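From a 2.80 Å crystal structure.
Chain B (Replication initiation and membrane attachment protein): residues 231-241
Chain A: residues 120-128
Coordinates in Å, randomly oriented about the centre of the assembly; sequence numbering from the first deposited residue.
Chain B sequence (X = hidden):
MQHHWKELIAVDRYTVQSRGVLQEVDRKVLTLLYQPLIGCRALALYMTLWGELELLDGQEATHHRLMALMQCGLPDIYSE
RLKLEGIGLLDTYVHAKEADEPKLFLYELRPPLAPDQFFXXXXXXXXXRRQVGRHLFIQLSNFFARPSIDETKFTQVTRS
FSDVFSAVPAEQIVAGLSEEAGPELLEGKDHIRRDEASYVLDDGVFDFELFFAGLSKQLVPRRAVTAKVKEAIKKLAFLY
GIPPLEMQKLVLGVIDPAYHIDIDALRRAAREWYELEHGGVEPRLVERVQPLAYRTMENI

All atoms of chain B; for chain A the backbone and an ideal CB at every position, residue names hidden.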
ATOM      1  N   GLU B 231     -24.884  22.702  10.366  1.00 28.79           N
ATOM      2  CA  GLU B 231     -24.585  21.617   9.449  1.00 30.05           C
ATOM      3  C   GLU B 231     -25.538  20.453   9.701  1.00 30.08           C
ATOM      4  O   GLU B 231     -26.189  19.947   8.782  1.00 29.31           O
ATOM      5  CB  GLU B 231     -23.115  21.189   9.611  1.00 33.85           C
ATOM      6  CG  GLU B 231     -22.420  20.647   8.344  1.00 37.45           C
ATOM      7  CD  GLU B 231     -22.605  21.549   7.100  1.00 55.19           C
ATOM      8  OE1 GLU B 231     -22.734  22.795   7.253  1.00 47.97           O
ATOM      9  OE2 GLU B 231     -22.626  21.006   5.960  1.00 54.52           O
ATOM     10  N   ALA B 232     -25.641  20.067  10.965  1.00 31.48           N
ATOM     11  CA  ALA B 232     -26.502  18.974  11.378  1.00 27.93           C
ATOM     12  C   ALA B 232     -27.943  19.228  10.971  1.00 26.52           C
ATOM     13  O   ALA B 232     -28.608  18.329  10.448  1.00 26.12           O
ATOM     14  CB  ALA B 232     -26.396  18.762  12.871  1.00 27.75           C
ATOM     15  N   ILE B 233     -28.425  20.444  11.204  1.00 24.38           N
ATOM     16  CA  ILE B 233     -29.800  20.769  10.835  1.00 27.72           C
ATOM     17  C   ILE B 233     -30.025  20.572   9.336  1.00 26.37           C
ATOM     18  O   ILE B 233     -30.937  19.853   8.932  1.00 23.95           O
ATOM     19  CB  ILE B 233     -30.191  22.186  11.265  1.00 26.72           C
ATOM     20  CG1 ILE B 233     -30.361  22.221  12.787  1.00 27.10           C
ATOM     21  CG2 ILE B 233     -31.450  22.629  10.564  1.00 22.53           C
ATOM     22  CD1 ILE B 233     -30.722  23.579  13.337  1.00 30.67           C
ATOM     23  N   LYS B 234     -29.162  21.189   8.535  1.00 27.63           N
ATOM     24  CA  LYS B 234     -29.212  21.050   7.087  1.00 27.57           C
ATOM     25  C   LYS B 234     -29.256  19.583   6.668  1.00 28.92           C
ATOM     26  O   LYS B 234     -30.120  19.184   5.889  1.00 29.36           O
ATOM     27  CB  LYS B 234     -28.011  21.744   6.441  1.00 30.51           C
ATOM     28  CG  LYS B 234     -28.176  23.245   6.276  1.00 34.79           C
ATOM     29  CD  LYS B 234     -26.828  23.945   6.203  1.00 43.67           C
ATOM     30  CE  LYS B 234     -25.808  23.102   5.455  1.00 43.92           C
ATOM     31  NZ  LYS B 234     -24.552  23.855   5.191  1.00 46.36           N
ATOM     32  N   LYS B 235     -28.326  18.782   7.181  1.00 26.18           N
ATOM     33  CA  LYS B 235     -28.290  17.371   6.817  1.00 25.03           C
ATOM     34  C   LYS B 235     -29.530  16.610   7.284  1.00 28.11           C
ATOM     35  O   LYS B 235     -30.055  15.779   6.547  1.00 30.02           O
ATOM     36  CB  LYS B 235     -27.005  16.693   7.307  1.00 24.02           C
ATOM     37  CG  LYS B 235     -25.727  17.315   6.754  1.00 24.34           C
ATOM     38  CD  LYS B 235     -24.521  16.415   6.966  1.00 22.40           C
ATOM     39  CE  LYS B 235     -23.244  17.026   6.389  1.00 28.01           C
ATOM     40  NZ  LYS B 235     -22.018  16.291   6.839  1.00 32.20           N
ATOM     41  N   LEU B 236     -30.015  16.893   8.487  1.00 27.31           N
ATOM     42  CA  LEU B 236     -31.203  16.193   8.955  1.00 26.69           C
ATOM     43  C   LEU B 236     -32.442  16.658   8.169  1.00 29.15           C
ATOM     44  O   LEU B 236     -33.328  15.861   7.862  1.00 30.74           O
ATOM     45  CB  LEU B 236     -31.409  16.372  10.459  1.00 25.43           C
ATOM     46  CG  LEU B 236     -30.404  15.819  11.476  1.00 27.55           C
ATOM     47  CD1 LEU B 236     -30.846  16.225  12.869  1.00 32.03           C
ATOM     48  CD2 LEU B 236     -30.234  14.319  11.405  1.00 21.87           C
ATOM     49  N   ALA B 237     -32.500  17.938   7.821  1.00 28.84           N
ATOM     50  CA  ALA B 237     -33.629  18.437   7.038  1.00 32.71           C
ATOM     51  C   ALA B 237     -33.745  17.701   5.701  1.00 35.08           C
ATOM     52  O   ALA B 237     -34.816  17.214   5.340  1.00 33.23           O
ATOM     53  CB  ALA B 237     -33.506  19.920   6.812  1.00 30.92           C
ATOM     54  N   PHE B 238     -32.627  17.616   4.985  1.00 32.50           N
ATOM     55  CA  PHE B 238     -32.570  16.934   3.698  1.00 32.01           C
ATOM     56  C   PHE B 238     -32.798  15.431   3.801  1.00 32.32           C
ATOM     57  O   PHE B 238     -33.467  14.832   2.945  1.00 31.70           O
ATOM     58  CB  PHE B 238     -31.203  17.168   3.058  1.00 32.38           C
ATOM     59  CG  PHE B 238     -31.062  16.574   1.682  1.00 30.33           C
ATOM     60  CD1 PHE B 238     -31.299  17.357   0.541  1.00 30.42           C
ATOM     61  CD2 PHE B 238     -30.673  15.241   1.519  1.00 24.72           C
ATOM     62  CE1 PHE B 238     -31.158  16.824  -0.741  1.00 29.08           C
ATOM     63  CE2 PHE B 238     -30.536  14.689   0.234  1.00 30.93           C
ATOM     64  CZ  PHE B 238     -30.780  15.488  -0.900  1.00 32.96           C
ATOM     65  N   LEU B 239     -32.204  14.803   4.810  1.00 30.10           N
ATOM     66  CA  LEU B 239     -32.243  13.347   4.929  1.00 29.75           C
ATOM     67  C   LEU B 239     -33.640  12.823   5.246  1.00 34.69           C
ATOM     68  O   LEU B 239     -34.070  11.799   4.717  1.00 38.35           O
ATOM     69  CB  LEU B 239     -31.252  12.872   5.994  1.00 27.60           C
ATOM     70  CG  LEU B 239     -31.525  11.498   6.609  1.00 28.98           C
ATOM     71  CD1 LEU B 239     -31.027  10.390   5.694  1.00 22.52           C
ATOM     72  CD2 LEU B 239     -30.889  11.388   7.987  1.00 22.33           C
ATOM     73  N   TYR B 240     -34.337  13.540   6.118  1.00 33.34           N
ATOM     74  CA  TYR B 240     -35.664  13.159   6.569  1.00 35.37           C
ATOM     75  C   TYR B 240     -36.807  14.000   5.990  1.00 36.45           C
ATOM     76  O   TYR B 240     -37.962  13.827   6.388  1.00 40.33           O
ATOM     77  CB  TYR B 240     -35.694  13.176   8.098  1.00 33.63           C
ATOM     78  CG  TYR B 240     -34.879  12.073   8.735  1.00 33.27           C
ATOM     79  CD1 TYR B 240     -34.962  10.769   8.280  1.00 35.83           C
ATOM     80  CD2 TYR B 240     -34.025  12.335   9.794  1.00 32.54           C
ATOM     81  CE1 TYR B 240     -34.229   9.753   8.878  1.00 35.56           C
ATOM     82  CE2 TYR B 240     -33.286  11.318  10.395  1.00 31.19           C
ATOM     83  CZ  TYR B 240     -33.397  10.034   9.928  1.00 33.24           C
ATOM     84  OH  TYR B 240     -32.674   9.017  10.499  1.00 38.08           O
ATOM     85  N   GLY B 241     -36.491  14.928   5.088  1.00 35.24           N
ATOM     86  CA  GLY B 241     -37.498  15.820   4.531  1.00 34.41           C
ATOM     87  C   GLY B 241     -38.242  16.606   5.602  1.00 39.98           C
ATOM     88  O   GLY B 241     -39.470  16.693   5.587  1.00 42.58           O
TER
ATOM     89  N   UNK A 120     -19.778   8.917  11.545  1.00 12.72           N
ATOM     90  CA  UNK A 120     -20.234  10.041  12.354  1.00 17.25           C
ATOM     91  C   UNK A 120     -21.022  11.069  11.543  1.00 17.23           C
ATOM     92  O   UNK A 120     -21.485  12.071  12.087  1.00 17.75           O
ATOM     93  CB  UNK A 120     -19.035  10.720  13.018  1.00 17.25           C
ATOM     94  N   UNK A 121     -21.173  10.822  10.245  1.00 19.35           N
ATOM     95  CA  UNK A 121     -21.904  11.741   9.388  1.00 18.45           C
ATOM     96  C   UNK A 121     -23.409  11.496   9.487  1.00 20.01           C
ATOM     97  O   UNK A 121     -23.874  10.341   9.426  1.00 17.06           O
ATOM     98  CB  UNK A 121     -21.436  11.602   7.938  1.00 18.45           C
ATOM     99  N   UNK A 122     -24.156  12.587   9.645  1.00 18.09           N
ATOM    100  CA  UNK A 122     -25.601  12.515   9.761  1.00 20.62           C
ATOM    101  C   UNK A 122     -26.255  11.729   8.625  1.00 18.69           C
ATOM    102  O   UNK A 122     -27.020  10.809   8.873  1.00 22.42           O
ATOM    103  CB  UNK A 122     -26.181  13.930   9.808  1.00 20.62           C
ATOM    104  N   UNK A 123     -25.939  12.081   7.390  1.00 17.39           N
ATOM    105  CA  UNK A 123     -26.579  11.471   6.232  1.00 15.92           C
ATOM    106  C   UNK A 123     -26.033  10.109   5.776  1.00 14.63           C
ATOM    107  O   UNK A 123     -26.792   9.178   5.561  1.00 14.03           O
ATOM    108  CB  UNK A 123     -26.476  12.449   5.060  1.00 15.92           C
ATOM    109  N   UNK A 124     -24.714   9.992   5.674  1.00 16.25           N
ATOM    110  CA  UNK A 124     -24.095   8.839   5.034  1.00 14.07           C
ATOM    111  C   UNK A 124     -24.351   7.551   5.775  1.00 14.27           C
ATOM    112  O   UNK A 124     -24.643   6.542   5.161  1.00 15.05           O
ATOM    113  CB  UNK A 124     -22.586   9.058   4.903  1.00 14.07           C
ATOM    114  N   UNK A 125     -24.241   7.589   7.096  1.00 16.38           N
ATOM    115  CA  UNK A 125     -24.516   6.423   7.916  1.00 16.01           C
ATOM    116  C   UNK A 125     -25.947   5.927   7.736  1.00 15.91           C
ATOM    117  O   UNK A 125     -26.149   4.742   7.511  1.00 17.62           O
ATOM    118  CB  UNK A 125     -24.255   6.745   9.389  1.00 16.01           C
ATOM    119  N   UNK A 126     -26.951   6.799   7.815  1.00 16.23           N
ATOM    120  CA  UNK A 126     -28.306   6.258   7.689  1.00 19.47           C
ATOM    121  C   UNK A 126     -28.605   5.736   6.274  1.00 16.59           C
ATOM    122  O   UNK A 126     -29.171   4.655   6.126  1.00 17.25           O
ATOM    123  CB  UNK A 126     -29.327   7.333   8.066  1.00 19.47           C
ATOM    124  N   UNK A 127     -28.177   6.455   5.245  1.00 14.17           N
ATOM    125  CA  UNK A 127     -28.212   5.889   3.901  1.00 13.05           C
ATOM    126  C   UNK A 127     -27.561   4.514   3.806  1.00 14.66           C
ATOM    127  O   UNK A 127     -28.140   3.588   3.250  1.00 16.07           O
ATOM    128  CB  UNK A 127     -27.523   6.844   2.924  1.00 13.05           C
ATOM    129  N   UNK A 128     -26.356   4.372   4.338  1.00 14.01           N
ATOM    130  CA  UNK A 128     -25.660   3.105   4.220  1.00 13.88           C
ATOM    131  C   UNK A 128     -26.411   1.948   4.899  1.00 19.74           C
ATOM    132  O   UNK A 128     -26.503   0.850   4.337  1.00 18.30           O
ATOM    133  CB  UNK A 128     -24.258   3.236   4.818  1.00 13.88           C
TER

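The two helices run roughly side by side, their directions 31° apart and their axes 9.7 Å apart at the closest.

Position 120 precedes the helix, and its ideal CB has nothing of chain B within 5.5 Å. Many residues would serve; it is R120(A), which makes no contact with this stretch.

Position 121 stands right before the helix, with phi/psi of -83/133, where a short side chain can accept from the free amides of the first turn. Its CB points sideways, yet lies 4.9 Å from K235(B) NZ, so an acidic cap such as Asp would suit best, with Asn, Ser or Thr also able to cap. The residue is D121(A). Its OD1 accepts from the backbone N of position 124 at 2.9 Å and more weakly from the amide of position 123, while its OD2 forms a salt bridge with K235(B) NZ at 2.6 Å.

At 122 the CB points toward chain B, 3.8 Å from K235(B) CB and 4.4 Å from L236(B) CD2. An aliphatic stem fits here, and an acidic end could approach the lysine; Glu, Gln or Met are plausible. E122(A) lies along the lysine, with OE1 3.4 Å from K235(B) CD and in a long salt bridge with K235(B) NZ at 3.9 Å. A water that donates weakly to OE1 accepts from NZ.

Position 123, the nearest in register to L239(B), directs its CB sideways, 4.8 Å from K235(B) CD and 4.9 Å from L239(B) CB. A long, flexible apolar chain such as Met could run between K235(B), F238(B) and L239(B); Leu would fill less of that space. M123(A) does so: its CG packs 3.4 Å from L239(B) CB, and its SD reaches F238(B) CD2 at 3.6 Å, approaching that ring obliquely.

Positions 124 and 125 have no chain B atom near their CB, leaving the choice open on this side. They are L124(A) and S125(A), the latter donating from OG to D121(A) O at 2.6 Å.

At 126 the CB again points toward chain B, 4.2 Å from L239(B) CD1 and 4.5 Å from Y240(B) OH. This close approach favours a compact apolar residue such as Val, Ala or Ile. V126(A) places CG2 3.3 Å from L239(B) CD1.

The CB at 127 points sideways with nothing of chain B within 5.5 Å, so only a longer side chain would reach L239(B); Phe, Leu or Met could. F127(A) offers a ring face to L239(B) CD1, 4.1 Å from the ring centroid.

Position 128 is out of reach, so this side sets no preference; it is L128(A).

Chain A 120-128: RDEMLSVFL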
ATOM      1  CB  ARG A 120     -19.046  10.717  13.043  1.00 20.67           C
ATOM      2  CG  ARG A 120     -18.845  10.297  14.490  1.00 30.68           C
ATOM      3  CD  ARG A 120     -18.400  11.468  15.349  1.00 42.25           C
ATOM      4  NE  ARG A 120     -17.320  12.226  14.724  1.00 58.61           N
ATOM      5  CZ  ARG A 120     -16.029  11.953  14.880  1.00 55.48           C
ATOM      6  NH1 ARG A 120     -15.652  10.936  15.644  1.00 43.52           N
ATOM      7  NH2 ARG A 120     -15.113  12.696  14.272  1.00 47.92           N
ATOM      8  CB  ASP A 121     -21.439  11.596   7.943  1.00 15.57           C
ATOM      9  CG  ASP A 121     -22.088  12.600   7.016  1.00 15.52           C
ATOM     10  OD1 ASP A 121     -23.167  12.278   6.480  1.00 15.25           O
ATOM     11  OD2 ASP A 121     -21.513  13.695   6.809  1.00 14.26           O
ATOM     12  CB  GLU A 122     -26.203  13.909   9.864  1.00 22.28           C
ATOM     13  CG  GLU A 122     -25.892  14.615  11.164  1.00 26.45           C
ATOM     14  CD  GLU A 122     -24.532  15.285  11.145  1.00 29.54           C
ATOM     15  OE1 GLU A 122     -23.860  15.279  10.082  1.00 28.09           O
ATOM     16  OE2 GLU A 122     -24.124  15.816  12.202  1.00 30.37           O
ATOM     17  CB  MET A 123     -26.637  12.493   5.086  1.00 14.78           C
ATOM     18  CG  MET A 123     -27.966  13.175   5.008  1.00 12.88           C
ATOM     19  SD  MET A 123     -27.998  14.540   3.897  1.00 10.20           S
ATOM     20  CE  MET A 123     -26.850  14.021   2.644  1.00 13.88           C
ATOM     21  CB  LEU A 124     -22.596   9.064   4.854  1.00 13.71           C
ATOM     22  CG  LEU A 124     -22.293  10.218   3.901  1.00 15.31           C
ATOM     23  CD1 LEU A 124     -20.797  10.485   3.762  1.00 12.76           C
ATOM     24  CD2 LEU A 124     -22.914   9.909   2.557  1.00 16.29           C
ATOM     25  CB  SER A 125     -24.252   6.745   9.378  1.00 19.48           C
ATOM     26  OG  SER A 125     -24.859   7.985   9.689  1.00 24.53           O
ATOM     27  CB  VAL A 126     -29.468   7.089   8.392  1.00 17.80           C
ATOM     28  CG1 VAL A 126     -28.934   8.204   9.253  1.00 15.26           C
ATOM     29  CG2 VAL A 126     -30.512   7.564   7.401  1.00 19.41           C
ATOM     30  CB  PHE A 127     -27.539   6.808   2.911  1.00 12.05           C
ATOM     31  CG  PHE A 127     -28.341   8.014   2.580  1.00 14.53           C
ATOM     32  CD1 PHE A 127     -29.703   7.923   2.382  1.00 16.97           C
ATOM     33  CD2 PHE A 127     -27.730   9.256   2.477  1.00 14.39           C
ATOM     34  CE1 PHE A 127     -30.440   9.035   2.075  1.00 20.17           C
ATOM     35  CE2 PHE A 127     -28.464  10.377   2.177  1.00 14.32           C
ATOM     36  CZ  PHE A 127     -29.817  10.267   1.975  1.00 19.62           C
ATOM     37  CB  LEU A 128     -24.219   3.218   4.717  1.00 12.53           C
ATOM     38  CG  LEU A 128     -23.439   1.917   4.510  1.00 13.53           C
ATOM     39  CD1 LEU A 128     -23.193   1.643   3.051  1.00 13.62           C
ATOM     40  CD2 LEU A 128     -22.148   1.913   5.250  1.00 14.21           C
TER
HETATM   41  O   HOH W   1     -21.037  17.222   9.483  1.00 40.45           O
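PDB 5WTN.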